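Local atomic coordinates of RNA-binding protein Smaug (Drosophila melanogaster, PDB entry 1OXJ), a protein that binds RNA, recognising it through its SAM domain, to which a helical PHAT domain is joined. Residues M4-I10 / F26-Y31; L19-L25 / V45-A51; K61-R65 / I93-M98; I68-V72 / E89-I93; L146-I150 / L162-K166. All coordinates share one frame; numbering follows the deposited sequence.

Contact 1: M4-I10 / F26-Y31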
# COMPACT_ATOMS: atom_id res chain seq x y z
N MET A 4 7.10 12.92 10.64
CA MET A 4 6.19 12.51 11.71
C MET A 4 5.51 11.17 11.42
O MET A 4 5.68 10.58 10.36
CB MET A 4 5.15 13.60 11.96
CG MET A 4 4.37 13.40 13.25
SD MET A 4 3.20 14.72 13.61
CE MET A 4 4.14 15.69 14.81
N VAL A 5 4.72 10.72 12.39
CA VAL A 5 4.01 9.45 12.31
C VAL A 5 3.33 9.17 10.97
O VAL A 5 2.54 9.98 10.49
CB VAL A 5 2.95 9.36 13.42
CG1 VAL A 5 2.33 7.97 13.44
CG2 VAL A 5 3.57 9.70 14.77
N GLY A 6 3.65 8.02 10.38
CA GLY A 6 3.05 7.63 9.12
C GLY A 6 3.59 8.28 7.87
O GLY A 6 3.10 8.01 6.77
N MET A 7 4.61 9.11 8.00
CA MET A 7 5.17 9.79 6.84
C MET A 7 6.61 9.42 6.47
O MET A 7 7.19 10.02 5.58
CB MET A 7 5.06 11.30 7.06
CG MET A 7 3.60 11.78 7.14
SD MET A 7 2.68 11.62 5.59
CE MET A 7 2.83 13.25 5.07
N SER A 8 7.16 8.41 7.14
CA SER A 8 8.53 7.99 6.86
C SER A 8 8.73 7.49 5.43
O SER A 8 9.83 7.56 4.90
CB SER A 8 8.98 6.90 7.84
OG SER A 8 8.26 5.70 7.65
N GLY A 9 7.66 7.01 4.80
CA GLY A 9 7.80 6.52 3.44
C GLY A 9 7.36 7.49 2.36
O GLY A 9 7.20 7.10 1.20
N ILE A 10 7.20 8.76 2.72
CA ILE A 10 6.76 9.75 1.76
C ILE A 10 7.70 9.88 0.56
O ILE A 10 7.24 9.97 -0.58
CB ILE A 10 6.60 11.14 2.42
CG1 ILE A 10 5.87 12.08 1.46
CG2 ILE A 10 7.95 11.70 2.83
CD1 ILE A 10 4.42 11.64 1.18
N PHE A 26 6.32 18.33 1.78
CA PHE A 26 5.86 17.53 2.92
C PHE A 26 6.67 17.66 4.21
O PHE A 26 6.32 17.06 5.23
CB PHE A 26 5.79 16.05 2.50
CG PHE A 26 4.87 15.80 1.34
CD1 PHE A 26 5.27 16.10 0.03
CD2 PHE A 26 3.58 15.31 1.55
CE1 PHE A 26 4.40 15.93 -1.04
CE2 PHE A 26 2.69 15.14 0.48
CZ PHE A 26 3.10 15.45 -0.82
N LYS A 27 7.74 18.46 4.17
CA LYS A 27 8.65 18.69 5.30
C LYS A 27 8.16 18.37 6.71
O LYS A 27 8.59 17.38 7.33
CB LYS A 27 9.16 20.13 5.26
CG LYS A 27 10.13 20.49 6.38
CD LYS A 27 11.32 19.53 6.45
CE LYS A 27 12.18 19.56 5.19
NZ LYS A 27 11.48 18.96 4.01
N ASN A 28 7.28 19.20 7.25
CA ASN A 28 6.78 18.93 8.60
C ASN A 28 5.30 18.62 8.58
O ASN A 28 4.60 18.79 9.58
CB ASN A 28 7.03 20.13 9.51
CG ASN A 28 8.50 20.34 9.80
OD1 ASN A 28 9.19 19.43 10.25
ND2 ASN A 28 8.98 21.56 9.55
N MET A 29 4.83 18.15 7.43
CA MET A 29 3.43 17.83 7.25
C MET A 29 3.07 16.55 8.00
O MET A 29 3.83 15.59 7.99
CB MET A 29 3.11 17.64 5.76
CG MET A 29 1.62 17.64 5.43
SD MET A 29 1.31 17.67 3.65
CE MET A 29 1.94 19.13 3.25
N THR A 30 1.91 16.56 8.65
CA THR A 30 1.46 15.38 9.37
C THR A 30 0.65 14.54 8.39
O THR A 30 0.21 15.03 7.34
CB THR A 30 0.54 15.72 10.54
OG1 THR A 30 -0.70 16.25 10.03
CG2 THR A 30 1.21 16.74 11.44
N TYR A 31 0.43 13.29 8.76
CA TYR A 31 -0.33 12.38 7.94
C TYR A 31 -1.73 12.94 7.66
O TYR A 31 -2.18 12.96 6.51
CB TYR A 31 -0.41 11.04 8.66
CG TYR A 31 -1.22 10.00 7.94
CD1 TYR A 31 -0.62 9.13 7.04
CD2 TYR A 31 -2.58 9.88 8.19
CE1 TYR A 31 -1.37 8.14 6.40
CE2 TYR A 31 -3.33 8.90 7.56
CZ TYR A 31 -2.73 8.04 6.67
OH TYR A 31 -3.47 7.05 6.08
O HOH W 1 1.40 12.38 11.32
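Two loops of the SAM domain meet here through an inserted methionine and a water bridge: M7 enters the bend formed by F26, M29, T30 and Y31, at the point where residues 4-10 lead into helix 10-16 and residues 26-31 lead into helix 31-34. A type II turn from M4 to M7, with G6 at positive phi, brings the loop back toward Y31. The M7 chain folds over at chi2 and chi3 (-68° and -99°), which carries its methyl CE to the edge of the F26 ring, where CE lies 4.1 Å from F26 CD2. The same methyl also rests against two backbone carbonyls, with M7 CE 3.9 Å from M29 O. One face of the F26 ring is taken by I10, whose CD1 stands 4.1 Å from the ring centroid in a CH-pi contact displaced toward the rim. At the outer end M4 and T30 run alongside each other in the same direction, and M4 SD comes to 3.6 Å from T30 CG2. The polar link is a single water that donates to V5 O at 2.8 Å and accepts from Y31 N at 2.9 Å. M34 of helix 31-34 closes over M7 and I10. Direct contact here is van der Waals packing, largely of apolar side chains, while the water gives two backbone groups a common partner and ties the loop before helix 10-16 to the start of helix 31-34.

Contact 2: L19-L25 / V45-A51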
# COMPACT_ATOMS: atom_id res chain seq x y z
N LEU A 19 7.18 12.11 -8.74
CA LEU A 19 6.87 13.41 -8.16
C LEU A 19 7.80 13.76 -7.00
O LEU A 19 7.47 14.64 -6.19
CB LEU A 19 5.42 13.43 -7.67
CG LEU A 19 4.33 13.45 -8.75
CD1 LEU A 19 2.97 13.15 -8.13
CD2 LEU A 19 4.33 14.81 -9.45
N HIS A 20 8.94 13.10 -6.91
CA HIS A 20 9.87 13.36 -5.82
C HIS A 20 10.40 14.79 -5.86
O HIS A 20 11.01 15.26 -4.91
CB HIS A 20 11.02 12.35 -5.83
CG HIS A 20 11.86 12.38 -4.59
ND1 HIS A 20 12.94 13.22 -4.44
CD2 HIS A 20 11.74 11.71 -3.42
CE1 HIS A 20 13.45 13.07 -3.23
NE2 HIS A 20 12.74 12.16 -2.59
N LYS A 21 10.16 15.48 -6.97
CA LYS A 21 10.56 16.87 -7.10
C LYS A 21 9.90 17.67 -5.97
O LYS A 21 10.42 18.70 -5.53
CB LYS A 21 10.09 17.40 -8.46
CG LYS A 21 10.10 18.90 -8.61
CD LYS A 21 9.40 19.28 -9.92
CE LYS A 21 9.32 20.79 -10.09
NZ LYS A 21 8.67 21.18 -11.38
N TYR A 22 8.75 17.19 -5.51
CA TYR A 22 8.01 17.88 -4.45
C TYR A 22 8.20 17.35 -3.04
O TYR A 22 7.39 17.63 -2.17
CB TYR A 22 6.52 17.89 -4.80
CG TYR A 22 6.24 18.68 -6.07
CD1 TYR A 22 6.06 18.03 -7.30
CD2 TYR A 22 6.23 20.06 -6.05
CE1 TYR A 22 5.87 18.77 -8.48
CE2 TYR A 22 6.05 20.81 -7.21
CZ TYR A 22 5.88 20.16 -8.42
OH TYR A 22 5.71 20.91 -9.57
N ILE A 23 9.27 16.60 -2.80
CA ILE A 23 9.52 16.06 -1.47
C ILE A 23 9.50 17.13 -0.36
O ILE A 23 8.96 16.90 0.73
CB ILE A 23 10.89 15.31 -1.41
CG1 ILE A 23 11.11 14.68 -0.04
CG2 ILE A 23 12.03 16.28 -1.69
CD1 ILE A 23 10.13 13.57 0.30
N GLU A 24 10.09 18.29 -0.62
CA GLU A 24 10.13 19.35 0.39
C GLU A 24 8.78 19.90 0.83
O GLU A 24 8.66 20.44 1.94
CB GLU A 24 11.00 20.51 -0.09
CG GLU A 24 12.48 20.17 -0.21
CD GLU A 24 13.06 19.65 1.09
OE1 GLU A 24 12.85 20.29 2.14
OE2 GLU A 24 13.74 18.60 1.06
N LEU A 25 7.78 19.77 -0.03
CA LEU A 25 6.45 20.26 0.30
C LEU A 25 5.90 19.58 1.55
O LEU A 25 5.13 20.18 2.30
CB LEU A 25 5.49 20.01 -0.86
CG LEU A 25 4.01 20.19 -0.55
CD1 LEU A 25 3.77 21.62 -0.07
CD2 LEU A 25 3.18 19.89 -1.77
N VAL A 45 0.54 26.88 -3.89
CA VAL A 45 1.87 26.91 -3.30
C VAL A 45 3.00 26.61 -4.28
O VAL A 45 4.08 26.17 -3.88
CB VAL A 45 1.97 25.97 -2.07
CG1 VAL A 45 1.03 26.47 -0.97
CG2 VAL A 45 1.59 24.55 -2.46
N GLY A 46 2.77 26.85 -5.57
CA GLY A 46 3.84 26.66 -6.54
C GLY A 46 3.96 25.36 -7.31
O GLY A 46 4.90 25.21 -8.09
N VAL A 47 3.05 24.41 -7.08
CA VAL A 47 3.08 23.14 -7.81
C VAL A 47 2.44 23.37 -9.18
O VAL A 47 1.41 24.03 -9.28
CB VAL A 47 2.28 22.05 -7.06
CG1 VAL A 47 2.34 20.74 -7.82
CG2 VAL A 47 2.82 21.87 -5.65
N THR A 48 3.05 22.85 -10.24
CA THR A 48 2.50 23.02 -11.58
C THR A 48 1.07 22.47 -11.65
O THR A 48 0.72 21.57 -10.90
CB THR A 48 3.35 22.30 -12.64
OG1 THR A 48 3.15 20.88 -12.52
CG2 THR A 48 4.83 22.61 -12.43
N LYS A 49 0.26 23.00 -12.56
CA LYS A 49 -1.12 22.54 -12.70
C LYS A 49 -1.18 21.05 -13.01
O LYS A 49 -2.10 20.36 -12.58
CB LYS A 49 -1.83 23.32 -13.81
CG LYS A 49 -1.03 23.43 -15.09
CD LYS A 49 -0.56 24.87 -15.32
CE LYS A 49 0.38 25.35 -14.21
NZ LYS A 49 1.63 24.56 -14.18
N GLY A 50 -0.19 20.56 -13.75
CA GLY A 50 -0.17 19.15 -14.08
C GLY A 50 0.09 18.28 -12.86
O GLY A 50 -0.66 17.33 -12.60
N ALA A 51 1.14 18.60 -12.13
CA ALA A 51 1.49 17.84 -10.93
C ALA A 51 0.44 18.05 -9.84
O ALA A 51 0.20 17.15 -9.02
CB ALA A 51 2.87 18.24 -10.43
O HOH W 2 6.39 19.83 -12.03
O HOH W 3 6.35 23.37 -9.26
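V47 lies across one face of the Y22 ring, its CG1 4.0 Å from the centroid in a CH-pi contact, while CG of the neighbouring K21 lies over the opposite face. With V47 CG1 anti to the backbone N (chi1 -179°), both methyls of the valine turn to the tyrosine, CG1 near CZ and CG2 3.7 Å from Y22 CE2. A51 adds its methyl obliquely, A51 CB being 3.6 Å from Y22 CE1, and L19 extends the apolar patch by setting CD2 against that same methyl. Farther along, L25 makes looser contacts with V45 and V47, and L42 of helix 39-44 packs on both L25 and V47. The polar edge gathers at the tyrosine hydroxyl. T48 N points a straight but long and weak hydrogen bond at Y22 OH (3.4 Å, 172°). Two waters also reach this oxygen: one lies 2.6 Å from Y22 OH and donates to G46 O, the other accepts from K21 NZ at 2.7 Å. T48 turns its hydroxyl to its own backbone, where T48 OG1 accepts from A51 N at 3.1 Å. This is a classic threonine N-cap, opening the long C-terminal helix of a SAM domain, here helix 49-77, against the 3-10 segment 20-25.

Contact 3: K61-R65 / I93-M98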
# COMPACT_ATOMS: atom_id res chain seq x y z
N LYS A 61 -6.80 8.75 -4.21
CA LYS A 61 -6.70 7.29 -4.23
C LYS A 61 -6.25 6.78 -2.87
O LYS A 61 -6.61 5.68 -2.47
CB LYS A 61 -5.73 6.82 -5.32
CG LYS A 61 -6.25 7.08 -6.72
CD LYS A 61 -5.42 6.36 -7.78
CE LYS A 61 -5.98 6.65 -9.17
NZ LYS A 61 -5.23 5.92 -10.23
N LEU A 62 -5.46 7.58 -2.16
CA LEU A 62 -5.01 7.19 -0.83
C LEU A 62 -6.25 7.03 0.04
O LEU A 62 -6.36 6.08 0.83
CB LEU A 62 -4.10 8.25 -0.21
CG LEU A 62 -2.66 8.34 -0.72
CD1 LEU A 62 -1.84 9.31 0.17
CD2 LEU A 62 -2.03 6.95 -0.70
N LYS A 63 -7.19 7.95 -0.11
CA LYS A 63 -8.41 7.91 0.68
C LYS A 63 -9.28 6.70 0.38
O LYS A 63 -10.09 6.29 1.21
CB LYS A 63 -9.24 9.19 0.48
CG LYS A 63 -8.53 10.49 0.84
CD LYS A 63 -9.51 11.65 0.75
CE LYS A 63 -8.81 12.98 0.51
NZ LYS A 63 -8.27 13.08 -0.88
N GLU A 64 -9.09 6.11 -0.80
CA GLU A 64 -9.87 4.93 -1.18
C GLU A 64 -9.25 3.60 -0.76
O GLU A 64 -9.88 2.55 -0.89
CB GLU A 64 -10.09 4.92 -2.69
CG GLU A 64 -11.09 5.96 -3.19
CD GLU A 64 -12.40 5.91 -2.42
OE1 GLU A 64 -13.01 4.82 -2.33
OE2 GLU A 64 -12.83 6.97 -1.90
N ARG A 65 -8.03 3.64 -0.25
CA ARG A 65 -7.36 2.42 0.16
C ARG A 65 -8.19 1.45 0.99
O ARG A 65 -8.25 0.26 0.68
CB ARG A 65 -6.06 2.75 0.89
CG ARG A 65 -4.95 3.24 -0.03
CD ARG A 65 -3.75 3.67 0.77
NE ARG A 65 -4.07 4.76 1.69
CZ ARG A 65 -3.21 5.25 2.57
NH1 ARG A 65 -1.98 4.75 2.63
NH2 ARG A 65 -3.58 6.23 3.39
N ILE A 93 -0.51 0.09 -3.46
CA ILE A 93 -0.78 0.49 -2.08
C ILE A 93 0.43 0.28 -1.17
O ILE A 93 0.67 1.05 -0.24
CB ILE A 93 -1.98 -0.31 -1.51
CG1 ILE A 93 -3.26 0.08 -2.27
CG2 ILE A 93 -2.14 -0.05 -0.01
CD1 ILE A 93 -4.49 -0.67 -1.79
N VAL A 94 1.22 -0.75 -1.48
CA VAL A 94 2.37 -1.10 -0.65
C VAL A 94 3.37 0.02 -0.35
O VAL A 94 3.96 0.04 0.74
CB VAL A 94 3.11 -2.31 -1.25
CG1 VAL A 94 3.81 -1.92 -2.55
CG2 VAL A 94 4.07 -2.89 -0.21
N LEU A 95 3.54 0.95 -1.27
CA LEU A 95 4.48 2.06 -1.07
C LEU A 95 3.85 3.33 -0.51
O LEU A 95 4.56 4.30 -0.23
CB LEU A 95 5.19 2.40 -2.38
CG LEU A 95 5.94 1.26 -3.06
CD1 LEU A 95 6.66 1.79 -4.29
CD2 LEU A 95 6.93 0.63 -2.09
N THR A 96 2.53 3.33 -0.36
CA THR A 96 1.85 4.52 0.16
C THR A 96 2.08 4.74 1.65
O THR A 96 2.32 3.79 2.40
CB THR A 96 0.32 4.44 -0.07
OG1 THR A 96 -0.23 3.36 0.70
CG2 THR A 96 0.01 4.21 -1.54
N PRO A 97 2.00 6.00 2.11
CA PRO A 97 2.19 6.34 3.52
C PRO A 97 1.13 5.67 4.38
O PRO A 97 -0.07 5.86 4.15
CB PRO A 97 2.06 7.87 3.54
CG PRO A 97 2.47 8.27 2.15
CD PRO A 97 1.84 7.21 1.29
N MET A 98 1.57 4.88 5.35
CA MET A 98 0.67 4.18 6.24
C MET A 98 1.06 4.41 7.69
O MET A 98 2.23 4.33 8.05
CB MET A 98 0.69 2.67 5.97
CG MET A 98 0.13 2.24 4.61
SD MET A 98 0.03 0.39 4.47
CE MET A 98 0.95 0.12 2.95
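The long helix 49-77 runs from the SAM domain into the PHAT region, and an arginine near this passage, R65, grips the type I turn from I93 to T96 and the proline that follows it. R65 NH1 gives two hydrogen bonds: a nearly straight one to P97 O (2.7 Å, 169°), and a more bent one to T96 OG1 (3.0 Å, 144°). The carbonyl oxygen of P97 lies in the guanidinium plane, yet the nitrogen stands above the plane of the carbonyl. A bend at chi3 (-60°) folds the chain back, so that R65 NE reaches L62 O of its own helix at 2.8 Å; that oxygen also accepts from R65 N. Held at NE and NH1, the guanidinium has little freedom to rotate, and its NH2 has a weak bond to Y31 OH. L62 CD2 lies over one guanidinium face, toward its rim, and presses tightly on the threonine, 3.5 Å from T96 CB. W13 of helix 10-16 packs on L62, T96 and P97, I111 of helix 111-127 packs on R65, and R65 is buried. T96 OG1, while accepting from the arginine, donates its own hydrogen bond to I93 O at 2.7 Å, in the carbonyl plane and on a lone pair.

Contact 4: I68-V72 / E89-I93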
# COMPACT_ATOMS: atom_id res chain seq x y z
N ILE A 68 -10.75 -0.18 -1.20
CA ILE A 68 -10.08 -1.06 -2.15
C ILE A 68 -9.67 -2.36 -1.46
O ILE A 68 -9.95 -3.45 -1.95
CB ILE A 68 -8.83 -0.40 -2.76
CG1 ILE A 68 -9.26 0.74 -3.69
CG2 ILE A 68 -8.00 -1.44 -3.49
CD1 ILE A 68 -8.13 1.67 -4.08
N LEU A 69 -9.01 -2.24 -0.31
CA LEU A 69 -8.58 -3.43 0.42
C LEU A 69 -9.78 -4.26 0.86
O LEU A 69 -9.76 -5.49 0.78
CB LEU A 69 -7.72 -3.04 1.62
CG LEU A 69 -6.36 -2.44 1.24
CD1 LEU A 69 -5.70 -1.76 2.45
CD2 LEU A 69 -5.48 -3.55 0.68
N ASN A 70 -10.83 -3.58 1.31
CA ASN A 70 -12.04 -4.27 1.75
C ASN A 70 -12.60 -5.08 0.58
O ASN A 70 -12.96 -6.25 0.73
CB ASN A 70 -13.07 -3.24 2.23
CG ASN A 70 -14.36 -3.88 2.68
OD1 ASN A 70 -14.38 -4.69 3.62
ND2 ASN A 70 -15.46 -3.52 2.02
N ARG A 71 -12.67 -4.43 -0.58
CA ARG A 71 -13.18 -5.06 -1.79
C ARG A 71 -12.36 -6.28 -2.20
O ARG A 71 -12.90 -7.34 -2.51
CB ARG A 71 -13.18 -4.06 -2.94
CG ARG A 71 -13.80 -4.59 -4.22
CD ARG A 71 -12.95 -4.24 -5.42
NE ARG A 71 -12.63 -2.81 -5.49
CZ ARG A 71 -11.80 -2.28 -6.38
NH1 ARG A 71 -11.21 -3.06 -7.28
NH2 ARG A 71 -11.56 -0.98 -6.38
N VAL A 72 -11.04 -6.13 -2.21
CA VAL A 72 -10.16 -7.23 -2.58
C VAL A 72 -10.34 -8.39 -1.62
O VAL A 72 -10.43 -9.54 -2.03
CB VAL A 72 -8.67 -6.78 -2.59
CG1 VAL A 72 -7.76 -7.99 -2.72
CG2 VAL A 72 -8.44 -5.82 -3.75
N GLU A 89 -3.53 -4.73 -7.45
CA GLU A 89 -4.08 -3.71 -6.55
C GLU A 89 -3.08 -3.42 -5.42
O GLU A 89 -2.77 -2.26 -5.14
CB GLU A 89 -5.40 -4.18 -5.93
CG GLU A 89 -6.57 -4.31 -6.91
CD GLU A 89 -7.10 -2.96 -7.37
OE1 GLU A 89 -8.07 -2.95 -8.14
OE2 GLU A 89 -6.55 -1.92 -6.96
N LEU A 90 -2.58 -4.47 -4.78
CA LEU A 90 -1.63 -4.30 -3.68
C LEU A 90 -0.40 -3.50 -4.09
O LEU A 90 0.13 -2.71 -3.32
CB LEU A 90 -1.19 -5.65 -3.11
CG LEU A 90 -2.28 -6.49 -2.43
CD1 LEU A 90 -1.70 -7.83 -2.02
CD2 LEU A 90 -2.86 -5.75 -1.22
N THR A 91 0.04 -3.72 -5.33
CA THR A 91 1.21 -3.03 -5.86
C THR A 91 1.11 -1.51 -5.75
O THR A 91 2.10 -0.82 -5.52
CB THR A 91 1.43 -3.41 -7.33
OG1 THR A 91 1.86 -4.78 -7.40
CG2 THR A 91 2.47 -2.51 -7.98
N ASN A 92 -0.11 -1.00 -5.91
CA ASN A 92 -0.34 0.44 -5.85
C ASN A 92 -0.64 0.95 -4.45
O ASN A 92 -0.97 2.12 -4.27
CB ASN A 92 -1.48 0.81 -6.79
CG ASN A 92 -1.18 0.45 -8.23
OD1 ASN A 92 -0.12 0.80 -8.75
ND2 ASN A 92 -2.10 -0.25 -8.88
N ILE A 93 -0.51 0.09 -3.46
CA ILE A 93 -0.78 0.49 -2.08
C ILE A 93 0.43 0.28 -1.17
O ILE A 93 0.67 1.05 -0.24
CB ILE A 93 -1.98 -0.31 -1.51
CG1 ILE A 93 -3.26 0.08 -2.27
CG2 ILE A 93 -2.14 -0.05 -0.01
CD1 ILE A 93 -4.49 -0.67 -1.79
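The guanidinium of R71 and the carboxylate of E89 stand almost perpendicular, their planes 89° apart, with E89 OE1 approaching the guanidinium obliquely. R71 NH1 lies 3.3 Å from E89 OE1, a salt bridge whose hydrogen bond is weak, being long and only 128° at the hydrogen. The other carboxylate oxygen turns to an apolar neighbour, E89 OE2 lying 3.8 Å from I68 CG2. E89 CG packs 4.0 Å from V72 CG2, and a bend at chi2 (-72°) then turns the carboxylate toward R71 and I68. This charged pair sits at the margin of a helix pairing within the PHAT region, where helix 49-77 meets the end of helix 83-91 and the turn that follows it. Deeper in, aliphatic tips take over. L69 and L90 meet roughly perpendicular, their CD2 atoms 3.9 Å apart. I93 holds its chain extended, which sends CD1 between two residues of the longer helix: I93 CD1 is 3.9 Å from L69 CD2 and 4.0 Å from I68 CG2. From helix 111-127, F115 packs on both L90 and I93, while R114 reaches L69 and also hydrogen-bonds to N70 OD1; I145 of helix 136-150 lies against L90.

Contact 5: L146-I150 / L162-K166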
# COMPACT_ATOMS: atom_id res chain seq x y z
N LEU A 146 5.90 -8.39 -0.54
CA LEU A 146 6.30 -8.80 0.80
C LEU A 146 7.60 -8.10 1.14
O LEU A 146 7.81 -7.64 2.25
CB LEU A 146 6.47 -10.32 0.86
CG LEU A 146 5.20 -11.13 0.59
CD1 LEU A 146 5.50 -12.61 0.59
CD2 LEU A 146 4.16 -10.80 1.65
N ASP A 147 8.47 -8.02 0.14
CA ASP A 147 9.77 -7.39 0.25
C ASP A 147 9.65 -5.94 0.74
O ASP A 147 10.30 -5.55 1.71
CB ASP A 147 10.46 -7.45 -1.11
CG ASP A 147 11.97 -7.43 -1.01
OD1 ASP A 147 12.51 -8.06 -0.08
OD2 ASP A 147 12.61 -6.80 -1.87
N ARG A 148 8.80 -5.16 0.09
CA ARG A 148 8.59 -3.76 0.47
C ARG A 148 7.85 -3.66 1.80
O ARG A 148 8.06 -2.72 2.56
CB ARG A 148 7.79 -3.02 -0.61
CG ARG A 148 8.48 -2.91 -1.96
CD ARG A 148 9.60 -1.86 -1.94
NE ARG A 148 10.74 -2.27 -1.13
CZ ARG A 148 11.63 -3.19 -1.49
NH1 ARG A 148 11.52 -3.81 -2.66
NH2 ARG A 148 12.64 -3.49 -0.68
N SER A 149 6.98 -4.63 2.09
CA SER A 149 6.21 -4.62 3.34
C SER A 149 7.12 -4.90 4.55
O SER A 149 6.93 -4.33 5.63
CB SER A 149 5.09 -5.67 3.28
OG SER A 149 4.16 -5.38 2.25
N ILE A 150 8.10 -5.77 4.36
CA ILE A 150 9.03 -6.12 5.43
C ILE A 150 9.78 -4.87 5.89
O ILE A 150 10.17 -4.75 7.05
CB ILE A 150 10.04 -7.20 4.97
CG1 ILE A 150 9.31 -8.54 4.80
CG2 ILE A 150 11.17 -7.35 5.98
CD1 ILE A 150 10.14 -9.62 4.14
N LEU A 162 6.35 -11.54 8.36
CA LEU A 162 6.41 -11.31 6.92
C LEU A 162 7.58 -12.05 6.29
O LEU A 162 7.44 -12.65 5.23
CB LEU A 162 6.50 -9.80 6.62
CG LEU A 162 5.21 -9.02 6.90
CD1 LEU A 162 5.47 -7.52 6.90
CD2 LEU A 162 4.16 -9.40 5.84
N LYS A 163 8.74 -12.01 6.95
CA LYS A 163 9.91 -12.71 6.44
C LYS A 163 9.62 -14.20 6.39
O LYS A 163 10.00 -14.89 5.45
CB LYS A 163 11.13 -12.45 7.33
CG LYS A 163 11.55 -10.99 7.41
CD LYS A 163 12.69 -10.81 8.40
CE LYS A 163 13.03 -9.34 8.58
NZ LYS A 163 14.12 -9.13 9.58
N ASP A 164 8.94 -14.70 7.42
CA ASP A 164 8.59 -16.11 7.48
C ASP A 164 7.70 -16.46 6.29
O ASP A 164 7.99 -17.39 5.53
CB ASP A 164 7.83 -16.43 8.78
CG ASP A 164 8.73 -16.37 10.00
OD1 ASP A 164 8.20 -16.49 11.13
OD2 ASP A 164 9.96 -16.22 9.84
N LEU A 165 6.63 -15.69 6.12
CA LEU A 165 5.68 -15.90 5.03
C LEU A 165 6.39 -15.90 3.67
O LEU A 165 6.19 -16.80 2.86
CB LEU A 165 4.62 -14.79 5.06
CG LEU A 165 3.20 -15.12 4.56
CD1 LEU A 165 2.38 -13.84 4.52
CD2 LEU A 165 3.24 -15.76 3.18
N LYS A 166 7.21 -14.88 3.44
CA LYS A 166 7.95 -14.77 2.19
C LYS A 166 8.86 -15.98 2.01
O LYS A 166 9.07 -16.45 0.90
CB LYS A 166 8.80 -13.49 2.19
CG LYS A 166 9.59 -13.25 0.91
CD LYS A 166 10.50 -12.03 1.05
CE LYS A 166 11.45 -11.90 -0.13
NZ LYS A 166 12.40 -10.76 0.04
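An antiparallel helix pair at the C-terminal end of the PHAT region joins helix 136-150 to helix 159-170; over these short segments the axes run at 165° to each other and approach to 9.7 Å. I150 and L162 run alongside each other head to tail at one end of the pair, with I150 CG1 3.6 Å from L162 CB. L162 also sends CD1 to the backbone of the first helix, 3.7 Å from S149 O. At the other end L146 reaches across to the second helix, where its CD1 lies 3.6 Å from K166 CA. Between these ends the leucines meet more loosely through their CD2 methyls. The two lysines lend their methylenes to the interface: K163 CG is 3.8 Å from I150 CD1, its chain running crosswise to the isoleucine, and K166 CD lies near the same methyl. Leaving its backbone N on the far side (chi1 -179°) and extended throughout, K166 spans the gap to D147. There K166 NZ donates to D147 OD1 at 2.7 Å, coming from 52° above the carboxylate plane. D147 OD2 is meanwhile shared weakly with R148 NH1, from the next residue of its own helix. Helix 111-127 backs the pair, I119 packing on L146 and L165, and F115 on S149. Buried L146 and L162, with I150 and the lysine methylenes, make the apolar seam, while the D147-K166 salt bridge ties the helices at a partly exposed place; with R148 as a weak second partner, the carboxylate probably offsets part of the positive charge of both cations.

In the fold
Contacts 1 and 2 interlock within the SAM domain: their segments alternate along the chain, their centres are 16 Å apart, and I10 CG2 meets I23 CD1 at 3.8 Å. Contact 3 lies near the centre of the chain and joins its SAM and PHAT parts. It touches contact 1, where Y31 OH is 2.8 Å from R65 NH2, and contact 5, where V94 CG2 is 3.5 Å from S149 OG. Contact 4 follows along helix 49-77, its centre 9 Å from that of contact 3, and shares I93 with it. Contacts 2 and 5 occupy opposite sides, about 32 Å apart between centres. The single helix 49-77 serves contacts 2, 3 and 4, linking the RNA-recognising SAM domain to the PHAT region.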